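Local coordinates for protein alpha-1,4-endofucoidanase (PDB 6DLH) that hydrolyses fucoidan from within the chain as an alpha-1,4-acting, retaining endo-glycosidase of family 107, and carries bound calcium ions, at residues Gly278-Ser283 with His313-Phe318; Leu359-Phe364 with Leu402-Leu407; Trp380-Val385 with Leu395-Tyr400. All coordinates share one frame; numbering follows the deposited sequence.

In the fold
All three contacts lie in what is probably the catalytic part of the chain, a parallel sheet with helices around it that is consistent with a barrel related to that of GH29 fucosidases; the chain also carries putative Ig-like domains. Contact 1 comes first along the chain and closes before contact 2 opens, and contact 3 is nested inside the loop that contact 2 closes. Contacts 2 and 3 share helix 399-415, have centres 12 Å apart and touch where Phe364 and Phe405 meet Trp380 and Thr382. Contact 1 lies about 22 Å from contact 2 and 26 Å from contact 3, centre to centre. Contacts 2 and 3 thus pack helix 399-415 on helix 361-372 and on the loop after strand 377-379, while contact 1 sets a loop on helix 307-321.

Contact 1: Gly278-Ser283 with His313-Phe318; sequences GNPFTS and HDLVVF. With EDO (1,2-ethanediol), chain B.
Pro280 lies on the aromatic ring of Phe318 and against the side chain of Leu315, which makes a proline the middle of this apolar contact between a loop and helix 307-321. In the CH-pi part, Pro280 CD sits over the centre of the Phe318 ring, 3.5 Å from the centroid and only 10° off the ring normal. Pro280 CG meets the same ring nearer its root, at Phe318 CG and CD2. The Phe318 ring is swung out from the helix to meet the loop, with CG anti to the backbone N (chi1 -173°).

The aliphatic part is carried by Leu315. Its CG is 3.7 Å from Pro280 CB, while its CD2 is 3.7 Å from Phe281 CZ, so one leucine touches two consecutive loop residues, CG and CD1 on Pro280 and mainly CD2 on Phe281. Phe281 also approaches the second aromatic, CE2 standing 3.9 Å from Phe318 CD2.

Polar interactions shape the loop rather than join it to the helix. Asn279 OD1 accepts from Phe281 N at 2.9 Å, an Asx turn that spans Pro280. Asn279 ND2 lies 3.4 Å from Phe318 CZ, with amide and ring planes 51° apart, but its hydrogen bonds go to Ala326 O and Asp329 OD2, close to the calcium site that includes Phe327 and Asp330. On another flank an ethanediol, probably from the crystallisation liquor, donates through O2 to Gly278 O at 3.1 Å and approaches Asp314 CB with O1.

Phe281 is packed further by Phe327, Thr291 and Ala340. The loop, which follows strand 266-269, thus lies against helix 307-321, while Leu315 and Val316 of that helix rest on Phe342 of strand 341-342 and Val316 and Val317 touch Thr370 of helix 361-372.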
# COMPACT_ATOMS: atom_id res chain seq x y z
N GLY A 278 2.53 -6.29 35.69
CA GLY A 278 3.89 -6.77 35.44
C GLY A 278 4.45 -6.20 34.14
O GLY A 278 4.24 -5.03 33.83
N ASN A 279 5.16 -7.05 33.40
CA ASN A 279 5.70 -6.66 32.11
C ASN A 279 4.54 -6.52 31.13
O ASN A 279 3.76 -7.45 30.94
CB ASN A 279 6.82 -7.59 31.64
CG ASN A 279 7.65 -7.01 30.51
OD1 ASN A 279 7.11 -6.43 29.57
ND2 ASN A 279 8.95 -7.16 30.60
N PRO A 280 4.36 -5.33 30.51
CA PRO A 280 3.27 -5.12 29.55
C PRO A 280 3.49 -5.85 28.23
O PRO A 280 2.59 -5.85 27.38
CB PRO A 280 3.27 -3.61 29.32
CG PRO A 280 4.70 -3.20 29.61
CD PRO A 280 5.15 -4.11 30.75
N PHE A 281 4.67 -6.45 28.05
CA PHE A 281 4.97 -7.18 26.83
C PHE A 281 5.05 -8.67 27.12
O PHE A 281 5.78 -9.09 28.02
CB PHE A 281 6.26 -6.67 26.18
CG PHE A 281 6.36 -5.18 26.01
CD1 PHE A 281 5.53 -4.50 25.13
CD2 PHE A 281 7.31 -4.44 26.71
CE1 PHE A 281 5.61 -3.13 24.97
CE2 PHE A 281 7.39 -3.07 26.57
CZ PHE A 281 6.55 -2.41 25.68
N THR A 282 4.28 -9.46 26.36
CA THR A 282 4.47 -10.90 26.29
C THR A 282 5.95 -11.19 26.00
O THR A 282 6.58 -10.50 25.21
CB THR A 282 3.52 -11.51 25.25
OG1 THR A 282 2.20 -11.40 25.78
CG2 THR A 282 3.80 -12.97 24.96
N SER A 283 6.49 -12.20 26.69
CA SER A 283 7.92 -12.50 26.67
C SER A 283 8.41 -12.78 25.25
O SER A 283 7.69 -13.32 24.42
CB SER A 283 8.22 -13.65 27.59
OG SER A 283 9.59 -13.63 27.96
N HIS A 313 -0.71 3.81 29.33
CA HIS A 313 0.26 4.83 29.69
C HIS A 313 1.37 4.22 30.55
O HIS A 313 2.53 4.61 30.42
CB HIS A 313 -0.37 6.07 30.34
CG HIS A 313 0.64 7.16 30.49
ND1 HIS A 313 1.31 7.39 31.68
CD2 HIS A 313 1.18 8.01 29.58
CE1 HIS A 313 2.18 8.37 31.51
NE2 HIS A 313 2.13 8.75 30.22
N ASP A 314 1.01 3.26 31.42
CA ASP A 314 2.00 2.52 32.20
C ASP A 314 2.92 1.71 31.29
O ASP A 314 4.07 1.46 31.65
CB ASP A 314 1.36 1.62 33.26
CG ASP A 314 0.77 2.41 34.42
OD1 ASP A 314 1.09 3.62 34.51
OD2 ASP A 314 -0.01 1.82 35.20
N LEU A 315 2.42 1.29 30.12
CA LEU A 315 3.25 0.57 29.17
C LEU A 315 4.34 1.51 28.65
O LEU A 315 5.49 1.13 28.51
CB LEU A 315 2.37 0.03 28.03
CG LEU A 315 3.07 -0.82 26.96
CD1 LEU A 315 2.07 -1.73 26.27
CD2 LEU A 315 3.78 0.05 25.93
N VAL A 316 3.95 2.75 28.36
CA VAL A 316 4.87 3.74 27.83
C VAL A 316 5.89 4.12 28.91
O VAL A 316 7.08 4.24 28.62
CB VAL A 316 4.07 4.91 27.24
CG1 VAL A 316 4.45 6.27 27.76
CG2 VAL A 316 4.01 4.88 25.72
N VAL A 317 5.42 4.25 30.16
CA VAL A 317 6.31 4.56 31.27
C VAL A 317 7.29 3.40 31.47
O VAL A 317 8.47 3.64 31.71
CB VAL A 317 5.53 4.91 32.56
CG1 VAL A 317 6.45 5.01 33.78
CG2 VAL A 317 4.76 6.20 32.39
N PHE A 318 6.80 2.16 31.31
CA PHE A 318 7.64 0.97 31.39
C PHE A 318 8.82 1.07 30.42
O PHE A 318 9.93 0.62 30.73
CB PHE A 318 6.84 -0.30 31.11
CG PHE A 318 7.60 -1.59 31.34
CD1 PHE A 318 7.61 -2.20 32.59
CD2 PHE A 318 8.30 -2.20 30.31
CE1 PHE A 318 8.31 -3.38 32.80
CE2 PHE A 318 9.01 -3.38 30.53
CZ PHE A 318 9.01 -3.97 31.77
C1 EDO B . 2.60 -1.54 34.97
O1 EDO B . 3.37 -0.43 35.45
C2 EDO B . 3.14 -1.96 33.62
O2 EDO B . 2.17 -2.81 33.03

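Contact 2: Leu359-Phe364 with Leu402-Leu407; sequences LTDEQF and LNQFEL
Gln404 reaches across to Leu359 and Asp361 at the start of helix 361-372, its carboxamide nitrogen donating to both. One bond goes to Leu359 O at 3.0 Å, the donor standing above the carbonyl plane; the other goes to the anti lone pair of Asp361 OD1 at 3.2 Å. Both acceptors lie within 3° of the amide plane, so the two N-H groups of NE2 are used together and fix the rotation of the amide. At its other end, Gln404 OE1 is met by Gln346 NE2 and by a water, 2.7 Å away, that accepts from Leu359 N. This buried amide is therefore held through both its nitrogen and its oxygen.

Around the stem of Gln404 the packing is tight. Gln404 CB lies over one face of the Phe364 ring, offset toward the rim, and OE1 comes within 3.4 Å of Phe364 CD1. Phe405 CE1 approaches the edge of the same ring, 3.7 Å from Phe364 CZ, the two ring planes being 53° apart. Trp380 also meets Phe364.

Helix 361-372 begins with a capping box: Thr360 OG1 accepts from Gln363 N, and Gln363 OE1 accepts from Thr360 N. Asp361 stands in the first turn, where the helix dipole would probably favour its negative charge. The helix pair packs on the parallel sheet through Phe405, which touches Leu46 and Met48 of strand 46-49, as in a barrel-like fold.

Toward solvent the contact thins out. Asn403 ND2 donates to Asp361 OD2 at 3.1 Å, coming from above the carboxylate plane, and the amide and carboxylate planes are 55° apart. Leu407, an exposed residue, adds just its CD1 methyl, 3.5 Å from Asp361 OD2.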
# COMPACT_ATOMS: atom_id res chain seq x y z
N LEU A 359 -6.19 10.88 22.12
CA LEU A 359 -5.36 11.65 23.03
C LEU A 359 -5.49 13.14 22.69
O LEU A 359 -5.68 13.49 21.53
CB LEU A 359 -3.90 11.20 22.93
CG LEU A 359 -3.60 9.77 23.40
CD1 LEU A 359 -2.11 9.45 23.33
CD2 LEU A 359 -4.13 9.52 24.81
N THR A 360 -5.39 14.00 23.70
CA THR A 360 -5.25 15.43 23.47
C THR A 360 -3.87 15.67 22.87
O THR A 360 -2.99 14.81 22.99
CB THR A 360 -5.37 16.23 24.78
OG1 THR A 360 -4.29 15.81 25.61
CG2 THR A 360 -6.70 16.05 25.49
N ASP A 361 -3.67 16.84 22.25
CA ASP A 361 -2.37 17.22 21.72
C ASP A 361 -1.31 17.06 22.79
O ASP A 361 -0.27 16.45 22.54
CB ASP A 361 -2.38 18.66 21.17
CG ASP A 361 -3.33 18.89 20.00
OD1 ASP A 361 -3.91 17.90 19.50
OD2 ASP A 361 -3.46 20.06 19.58
N GLU A 362 -1.57 17.60 23.99
CA GLU A 362 -0.62 17.53 25.10
C GLU A 362 -0.31 16.07 25.47
O GLU A 362 0.84 15.73 25.70
CB GLU A 362 -1.16 18.29 26.31
CG GLU A 362 -0.20 18.33 27.49
N GLN A 363 -1.35 15.23 25.56
CA GLN A 363 -1.17 13.83 25.91
C GLN A 363 -0.36 13.12 24.82
O GLN A 363 0.52 12.33 25.13
CB GLN A 363 -2.52 13.14 26.14
CG GLN A 363 -3.15 13.46 27.49
CD GLN A 363 -4.61 13.08 27.51
OE1 GLN A 363 -5.19 12.75 26.47
NE2 GLN A 363 -5.23 13.13 28.68
N PHE A 364 -0.65 13.43 23.54
CA PHE A 364 0.02 12.77 22.44
C PHE A 364 1.53 12.99 22.52
O PHE A 364 2.30 12.04 22.39
CB PHE A 364 -0.52 13.23 21.08
CG PHE A 364 -0.02 12.38 19.94
CD1 PHE A 364 -0.68 11.22 19.59
CD2 PHE A 364 1.12 12.73 19.23
CE1 PHE A 364 -0.22 10.41 18.55
CE2 PHE A 364 1.59 11.93 18.20
CZ PHE A 364 0.92 10.77 17.86
N LEU A 402 -1.71 14.99 11.55
CA LEU A 402 -0.61 15.85 11.15
C LEU A 402 -0.33 16.87 12.25
O LEU A 402 0.81 17.05 12.67
CB LEU A 402 -0.93 16.53 9.81
CG LEU A 402 0.16 17.46 9.26
CD1 LEU A 402 1.46 16.71 8.99
CD2 LEU A 402 -0.29 18.15 7.98
N ASN A 403 -1.40 17.52 12.75
CA ASN A 403 -1.32 18.48 13.84
C ASN A 403 -0.52 17.88 15.00
O ASN A 403 0.48 18.46 15.44
CB ASN A 403 -2.71 18.93 14.27
CG ASN A 403 -2.72 19.76 15.53
OD1 ASN A 403 -2.27 20.91 15.52
ND2 ASN A 403 -3.25 19.22 16.62
N GLN A 404 -0.94 16.70 15.48
CA GLN A 404 -0.33 16.09 16.65
C GLN A 404 1.13 15.72 16.40
O GLN A 404 1.99 15.95 17.25
CB GLN A 404 -1.18 14.91 17.14
CG GLN A 404 -2.60 15.29 17.53
CD GLN A 404 -3.27 14.24 18.39
OE1 GLN A 404 -3.20 13.04 18.12
NE2 GLN A 404 -3.95 14.69 19.43
N PHE A 405 1.40 15.16 15.21
CA PHE A 405 2.74 14.77 14.78
C PHE A 405 3.66 15.98 14.65
O PHE A 405 4.83 15.91 15.00
CB PHE A 405 2.67 13.90 13.52
CG PHE A 405 3.04 12.46 13.78
CD1 PHE A 405 2.12 11.57 14.29
CD2 PHE A 405 4.34 12.02 13.58
CE1 PHE A 405 2.47 10.25 14.57
CE2 PHE A 405 4.70 10.70 13.86
CZ PHE A 405 3.76 9.82 14.35
N GLU A 406 3.11 17.11 14.18
CA GLU A 406 3.89 18.34 14.05
C GLU A 406 4.27 18.89 15.43
O GLU A 406 5.41 19.27 15.65
CB GLU A 406 3.15 19.37 13.20
CG GLU A 406 3.18 19.07 11.71
CD GLU A 406 4.50 19.29 10.98
OE1 GLU A 406 5.51 19.61 11.65
OE2 GLU A 406 4.52 19.13 9.75
N LEU A 407 3.30 18.93 16.36
CA LEU A 407 3.59 19.38 17.72
C LEU A 407 4.67 18.48 18.33
O LEU A 407 5.63 18.97 18.91
CB LEU A 407 2.31 19.38 18.56
CG LEU A 407 1.26 20.42 18.14
CD1 LEU A 407 -0.06 20.20 18.86
CD2 LEU A 407 1.77 21.84 18.36
O HOH W 1 -4.45 11.10 19.61

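Contact 3: Trp380-Val385 with Leu395-Tyr400; sequences WGTPLV and LTLQPY
Leu384 and Leu397 are paired through their backbones as a non-hydrogen-bonded antiparallel pair whose side chains diverge, an isolated beta bridge with CA atoms 4.3 Å apart that joins the loop after strand 377-379 to the residues leading into helix 399-415. Backbone bonds flank the pair: Gln398 N donates to Pro383 O at 3.0 Å, and Val385 N donates to Thr396 O, also at 3.0 Å. The acceptors take CA-H contacts as well, Thr396 O from Leu384 and Pro383 O from Leu397.

Side chains extend this first shell. Leu384 CD2 lies 3.5 Å from Thr396 C, while its CD1 faces the CD2 methyl of Leu395. Leu397 sends CD2 to within 3.8 Å of Thr382 CB. Gln398, at the N-cap position of helix 399-415, is bent at chi2 (-75°), which sets CD 4.1 Å from Val385 CG2. A water accepts from Gln398 NE2 and donates to Leu384 O, linking the side chain to the backbone of the other segment. An alanine at Gln398 would probably leave this water without its amide donor and Val385 CG2 without that neighbour.

Farther out, the bridge is positioned by residues of what is probably a barrel-like fold. Gln71 OE1 accepts from Leu397 N, and Leu395 O takes the indole N-H of Trp50. Leu397 also packs on Phe68 of helix 66-71 and Met48 of strand 46-49, and Thr382 OG1 is bonded to Leu49 N. The ring of Pro383 rests on Gln346 and on Ala401 of helix 399-415.

At the helix start the hydroxyl oxygen of Tyr400, hydrogen-bonded to Gly354 O, lies 3.2 Å from Pro383 CG.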
# COMPACT_ATOMS: atom_id res chain seq x y z
N TRP A 380 3.20 4.64 15.65
CA TRP A 380 1.85 5.16 15.81
C TRP A 380 0.98 4.62 14.68
O TRP A 380 1.37 4.66 13.52
CB TRP A 380 1.83 6.69 15.85
CG TRP A 380 2.08 7.22 17.22
CD1 TRP A 380 3.24 7.77 17.70
CD2 TRP A 380 1.16 7.19 18.33
NE1 TRP A 380 3.09 8.12 19.02
CE2 TRP A 380 1.82 7.76 19.43
CE3 TRP A 380 -0.16 6.75 18.48
CZ2 TRP A 380 1.20 7.92 20.66
CZ3 TRP A 380 -0.78 6.91 19.70
CH2 TRP A 380 -0.10 7.47 20.77
N GLY A 381 -0.19 4.10 15.06
CA GLY A 381 -1.25 3.88 14.10
C GLY A 381 -1.85 5.22 13.71
O GLY A 381 -2.77 5.70 14.37
N THR A 382 -1.29 5.82 12.64
CA THR A 382 -1.64 7.14 12.16
C THR A 382 -2.78 7.02 11.15
O THR A 382 -2.65 6.31 10.16
CB THR A 382 -0.43 7.82 11.49
OG1 THR A 382 0.09 6.94 10.48
CG2 THR A 382 0.67 8.17 12.48
N PRO A 383 -3.92 7.72 11.35
CA PRO A 383 -5.08 7.58 10.46
C PRO A 383 -5.01 8.38 9.16
O PRO A 383 -4.70 9.58 9.15
CB PRO A 383 -6.23 8.13 11.32
CG PRO A 383 -5.57 9.19 12.20
CD PRO A 383 -4.17 8.67 12.45
N LEU A 384 -5.34 7.71 8.05
CA LEU A 384 -5.54 8.37 6.77
C LEU A 384 -7.02 8.72 6.65
O LEU A 384 -7.85 8.18 7.38
CB LEU A 384 -5.10 7.42 5.66
CG LEU A 384 -3.68 6.88 5.78
CD1 LEU A 384 -3.40 5.85 4.69
CD2 LEU A 384 -2.65 8.02 5.75
N VAL A 385 -7.35 9.62 5.71
CA VAL A 385 -8.70 10.14 5.59
C VAL A 385 -9.69 9.06 5.12
O VAL A 385 -10.77 8.94 5.68
CB VAL A 385 -8.74 11.40 4.70
CG1 VAL A 385 -10.14 11.75 4.21
CG2 VAL A 385 -8.10 12.59 5.41
N LEU A 395 -5.30 8.92 0.68
CA LEU A 395 -4.27 8.19 1.41
C LEU A 395 -3.26 9.17 2.00
O LEU A 395 -2.06 8.98 1.91
CB LEU A 395 -3.62 7.17 0.47
CG LEU A 395 -4.57 6.12 -0.12
CD1 LEU A 395 -3.81 5.20 -1.06
CD2 LEU A 395 -5.24 5.30 0.98
N THR A 396 -3.79 10.24 2.62
CA THR A 396 -3.00 11.19 3.38
C THR A 396 -3.61 11.29 4.78
O THR A 396 -4.72 10.81 4.98
CB THR A 396 -2.93 12.54 2.65
OG1 THR A 396 -4.27 12.98 2.42
CG2 THR A 396 -2.16 12.47 1.35
N LEU A 397 -2.88 11.91 5.72
CA LEU A 397 -3.26 11.96 7.13
C LEU A 397 -4.52 12.80 7.30
O LEU A 397 -4.70 13.82 6.63
CB LEU A 397 -2.14 12.59 7.96
CG LEU A 397 -0.83 11.80 8.10
CD1 LEU A 397 0.19 12.62 8.86
CD2 LEU A 397 -1.06 10.46 8.80
N GLN A 398 -5.38 12.36 8.23
CA GLN A 398 -6.33 13.24 8.88
C GLN A 398 -5.60 14.49 9.36
O GLN A 398 -4.52 14.40 9.96
CB GLN A 398 -6.96 12.53 10.09
CG GLN A 398 -8.01 11.50 9.70
CD GLN A 398 -9.31 12.12 9.26
OE1 GLN A 398 -9.46 13.34 9.21
NE2 GLN A 398 -10.27 11.28 8.93
N PRO A 399 -6.15 15.69 9.11
CA PRO A 399 -5.53 16.94 9.55
C PRO A 399 -5.10 16.90 11.01
O PRO A 399 -4.03 17.41 11.34
CB PRO A 399 -6.63 17.97 9.29
CG PRO A 399 -7.36 17.42 8.09
CD PRO A 399 -7.40 15.93 8.36
N TYR A 400 -5.90 16.27 11.89
CA TYR A 400 -5.55 16.26 13.31
C TYR A 400 -4.29 15.45 13.57
O TYR A 400 -3.50 15.79 14.46
CB TYR A 400 -6.71 15.83 14.22
CG TYR A 400 -7.00 14.35 14.23
CD1 TYR A 400 -6.20 13.47 14.95
CD2 TYR A 400 -8.06 13.84 13.51
CE1 TYR A 400 -6.45 12.10 14.93
CE2 TYR A 400 -8.33 12.48 13.50
CZ TYR A 400 -7.54 11.62 14.22
OH TYR A 400 -7.83 10.29 14.21
O HOH W 2 -10.28 8.46 8.71